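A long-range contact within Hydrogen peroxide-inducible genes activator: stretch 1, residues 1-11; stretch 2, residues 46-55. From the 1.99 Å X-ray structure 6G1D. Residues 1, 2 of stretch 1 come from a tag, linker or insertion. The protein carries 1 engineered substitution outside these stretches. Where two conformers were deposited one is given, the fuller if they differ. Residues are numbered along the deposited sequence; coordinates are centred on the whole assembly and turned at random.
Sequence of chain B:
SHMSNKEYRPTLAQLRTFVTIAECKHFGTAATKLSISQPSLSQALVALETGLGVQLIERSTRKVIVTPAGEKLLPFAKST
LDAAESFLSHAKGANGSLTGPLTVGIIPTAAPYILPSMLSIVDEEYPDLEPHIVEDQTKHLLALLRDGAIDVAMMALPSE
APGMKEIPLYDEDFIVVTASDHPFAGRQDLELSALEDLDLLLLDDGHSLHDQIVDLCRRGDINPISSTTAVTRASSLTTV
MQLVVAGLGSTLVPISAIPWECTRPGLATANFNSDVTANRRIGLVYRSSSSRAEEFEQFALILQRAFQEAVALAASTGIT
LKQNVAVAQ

Stretch 1 1-11: SHMSNKEYRPT
Stretch 2 (46-55) VALETGLGVQ

How do the two backbones run against each other? Residues 46-52 form the end of a helix that begins earlier in the chain, while residues 1-11 form no regular helix or strand, with a type I turn from Asn5 to Tyr8. They run antiparallel in register: the CA atoms of Ser1 and Gly53 lie 4.2 Å apart, those of Asn5 and Gly51 5.2 Å, and those of Pro10 and Leu48 6.4 Å. Together they bury 423 Å².

What does Tyr8, which covers the most surface, rest on? Its CB points toward the helix, and chi1 of 173° (t) with chi2 of 76° lays one ring face over Gly51, whose CA sits 3.5 Å from the Tyr8 ring centroid, 18° off the normal, in a CH-pi contact. Nearby, Tyr8 CE2 meets Leu52 CD2 at 3.9 Å, and Tyr8 OH reaches 3.2 Å from Leu48 CD1. That same Leu48 CD1 lies 3.8 Å from Pro10 CB, extending the apolar patch; Leu48 is t, p and Leu52 m, t.

Why is Gly51 suited to this place? An ideal CB on Gly51 would point toward stretch 1 and fall 2.4 Å from Tyr8 CE2, a clash. Asn5 N donates to Gly51 O at 3.0 Å and 169°, a nearly straight bond. Asn5 (chi1 t) turns its OD1 back to accept weak bonds from Glu7 N at 3.3 Å and Tyr8 N at 3.4 Å.

How is the far end closed? Gly53 leaves the helix with phi/psi 69/25, a positive phi that favours glycine, and an ideal CB on Gly53 would clash with Ser4 N at 2.8 Å. Ser1, from the expression tag, gives a weak bond from its N to Gly53 O at 3.3 Å. One water donates to Met3 O at 2.6 Å and Thr50 O at 2.8 Å, bridging two carbonyls that cannot bond each other.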

# COMPACT_ATOMS: atom_id res chain seq x y z
N SER B 1 12.78 7.55 43.36
CA SER B 1 11.54 8.37 43.28
C SER B 1 10.63 8.30 44.54
O SER B 1 9.54 8.88 44.54
CB SER B 1 10.72 8.04 42.02
OG SER B 1 9.60 7.23 42.33
N HIS B 2 11.05 7.61 45.61
CA HIS B 2 10.44 7.86 46.93
C HIS B 2 10.87 9.26 47.44
O HIS B 2 10.14 9.89 48.20
CB HIS B 2 10.77 6.76 47.94
CG HIS B 2 9.81 6.71 49.10
ND1 HIS B 2 10.20 6.97 50.40
CD2 HIS B 2 8.49 6.43 49.15
CE1 HIS B 2 9.16 6.84 51.20
NE2 HIS B 2 8.11 6.52 50.47
N MET B 3 12.03 9.74 46.96
CA MET B 3 12.52 11.10 47.22
C MET B 3 11.75 12.18 46.41
O MET B 3 12.03 13.38 46.54
CB MET B 3 14.04 11.18 46.99
CG MET B 3 14.79 10.07 47.73
SD MET B 3 16.57 10.32 47.81
CE MET B 3 16.64 11.56 49.09
N SER B 4 10.79 11.73 45.60
CA SER B 4 9.69 12.54 45.06
C SER B 4 9.22 13.64 46.04
O SER B 4 9.06 13.39 47.20
CB SER B 4 8.48 11.63 44.71
OG SER B 4 7.32 12.38 44.41
N ASN B 5 8.99 14.83 45.55
CA ASN B 5 8.35 15.85 46.35
C ASN B 5 6.85 15.70 46.08
O ASN B 5 6.40 15.92 44.96
CB ASN B 5 8.91 17.24 46.03
CG ASN B 5 8.30 18.33 46.87
OD1 ASN B 5 7.08 18.33 47.14
ND2 ASN B 5 9.13 19.27 47.31
N LYS B 6 6.09 15.35 47.11
CA LYS B 6 4.66 15.00 46.97
C LYS B 6 3.78 16.09 46.35
O LYS B 6 2.95 15.81 45.50
CB LYS B 6 4.09 14.68 48.36
CG LYS B 6 2.70 14.06 48.37
CD LYS B 6 2.40 13.47 49.76
CE LYS B 6 0.92 13.56 50.07
NZ LYS B 6 0.44 14.97 50.13
N GLU B 7 3.96 17.33 46.77
CA GLU B 7 3.18 18.45 46.24
C GLU B 7 3.71 19.01 44.91
O GLU B 7 3.07 19.83 44.29
CB GLU B 7 3.05 19.58 47.26
CG GLU B 7 1.81 19.50 48.12
CD GLU B 7 1.20 20.87 48.37
OE1 GLU B 7 1.70 21.86 47.78
OE2 GLU B 7 0.23 20.97 49.15
N TYR B 8 4.89 18.58 44.51
CA TYR B 8 5.48 19.00 43.25
C TYR B 8 4.69 18.62 42.00
O TYR B 8 4.29 17.49 41.82
CB TYR B 8 6.93 18.51 43.15
CG TYR B 8 7.52 18.77 41.80
CD1 TYR B 8 7.95 20.06 41.42
CD2 TYR B 8 7.61 17.74 40.86
CE1 TYR B 8 8.46 20.29 40.16
CE2 TYR B 8 8.14 17.95 39.61
CZ TYR B 8 8.55 19.21 39.24
OH TYR B 8 9.06 19.42 37.98
N ARG B 9 4.46 19.62 41.14
CA ARG B 9 3.79 19.44 39.85
C ARG B 9 4.70 20.04 38.80
O ARG B 9 5.08 21.17 38.93
CB ARG B 9 2.43 20.15 39.82
CG ARG B 9 1.42 19.63 40.83
CD ARG B 9 1.00 18.18 40.53
NE ARG B 9 0.11 17.61 41.55
CZ ARG B 9 0.50 16.95 42.66
NH1 ARG B 9 1.79 16.72 42.94
NH2 ARG B 9 -0.42 16.51 43.50
N PRO B 10 5.08 19.26 37.76
CA PRO B 10 5.93 19.87 36.73
C PRO B 10 5.21 20.98 35.97
O PRO B 10 3.98 20.98 35.86
CB PRO B 10 6.27 18.70 35.77
CG PRO B 10 5.45 17.58 36.19
CD PRO B 10 4.94 17.82 37.59
N THR B 11 5.98 21.95 35.52
CA THR B 11 5.45 23.00 34.67
C THR B 11 5.68 22.63 33.21
O THR B 11 6.56 21.83 32.89
CB THR B 11 6.15 24.35 34.94
OG1 THR B 11 7.54 24.17 34.68
CG2 THR B 11 5.96 24.77 36.38
N VAL B 46 17.09 20.52 36.66
CA VAL B 46 17.36 20.03 38.03
C VAL B 46 16.10 20.17 38.91
O VAL B 46 15.83 19.32 39.72
CB VAL B 46 18.60 20.75 38.67
CG1 VAL B 46 18.72 20.52 40.18
CG2 VAL B 46 19.88 20.31 37.96
N ALA B 47 15.31 21.21 38.71
CA ALA B 47 14.02 21.36 39.41
C ALA B 47 13.08 20.22 39.05
O ALA B 47 12.41 19.66 39.92
CB ALA B 47 13.38 22.71 39.11
N LEU B 48 13.04 19.87 37.76
CA LEU B 48 12.25 18.74 37.30
C LEU B 48 12.74 17.42 37.92
O LEU B 48 11.96 16.65 38.45
CB LEU B 48 12.25 18.67 35.77
CG LEU B 48 11.40 17.58 35.12
CD1 LEU B 48 9.94 17.68 35.47
CD2 LEU B 48 11.56 17.67 33.61
N GLU B 49 14.04 17.22 37.79
CA GLU B 49 14.61 15.95 38.34
C GLU B 49 14.53 15.73 39.94
O GLU B 49 14.07 14.71 40.55
CB GLU B 49 16.08 15.85 37.95
CG GLU B 49 16.28 15.67 36.45
CD GLU B 49 17.75 15.58 36.06
OE1 GLU B 49 18.06 14.63 35.32
OE2 GLU B 49 18.59 16.43 36.51
N THR B 50 14.68 16.88 40.58
CA THR B 50 14.52 16.90 42.03
C THR B 50 13.07 16.72 42.43
O THR B 50 12.76 15.93 43.32
CB THR B 50 15.02 18.22 42.62
OG1 THR B 50 16.38 18.39 42.26
CG2 THR B 50 14.88 18.26 44.18
N GLY B 51 12.18 17.44 41.76
CA GLY B 51 10.74 17.33 42.02
C GLY B 51 10.22 15.92 41.81
O GLY B 51 9.43 15.43 42.60
N LEU B 52 10.68 15.27 40.75
CA LEU B 52 10.32 13.88 40.47
C LEU B 52 11.10 12.81 41.26
O LEU B 52 10.64 11.68 41.36
CB LEU B 52 10.47 13.58 38.97
CG LEU B 52 9.67 14.41 37.98
CD1 LEU B 52 10.07 13.94 36.58
CD2 LEU B 52 8.16 14.33 38.19
N GLY B 53 12.30 13.13 41.74
CA GLY B 53 13.20 12.14 42.35
C GLY B 53 13.75 11.16 41.30
O GLY B 53 14.08 10.03 41.64
N VAL B 54 13.81 11.59 40.04
CA VAL B 54 14.25 10.77 38.94
C VAL B 54 15.26 11.56 38.11
O VAL B 54 14.97 12.70 37.69
CB VAL B 54 13.07 10.39 38.01
CG1 VAL B 54 13.55 9.67 36.76
CG2 VAL B 54 12.02 9.56 38.75
N GLN B 55 16.42 10.97 37.86
CA GLN B 55 17.42 11.52 36.96
C GLN B 55 17.01 11.22 35.50
O GLN B 55 16.86 10.06 35.11
CB GLN B 55 18.80 10.93 37.28
CG GLN B 55 19.96 11.73 36.71
CD GLN B 55 21.28 10.97 36.70
OE1 GLN B 55 21.41 9.89 37.28
NE2 GLN B 55 22.24 11.53 35.99
O HOH W 1 13.97 14.68 45.45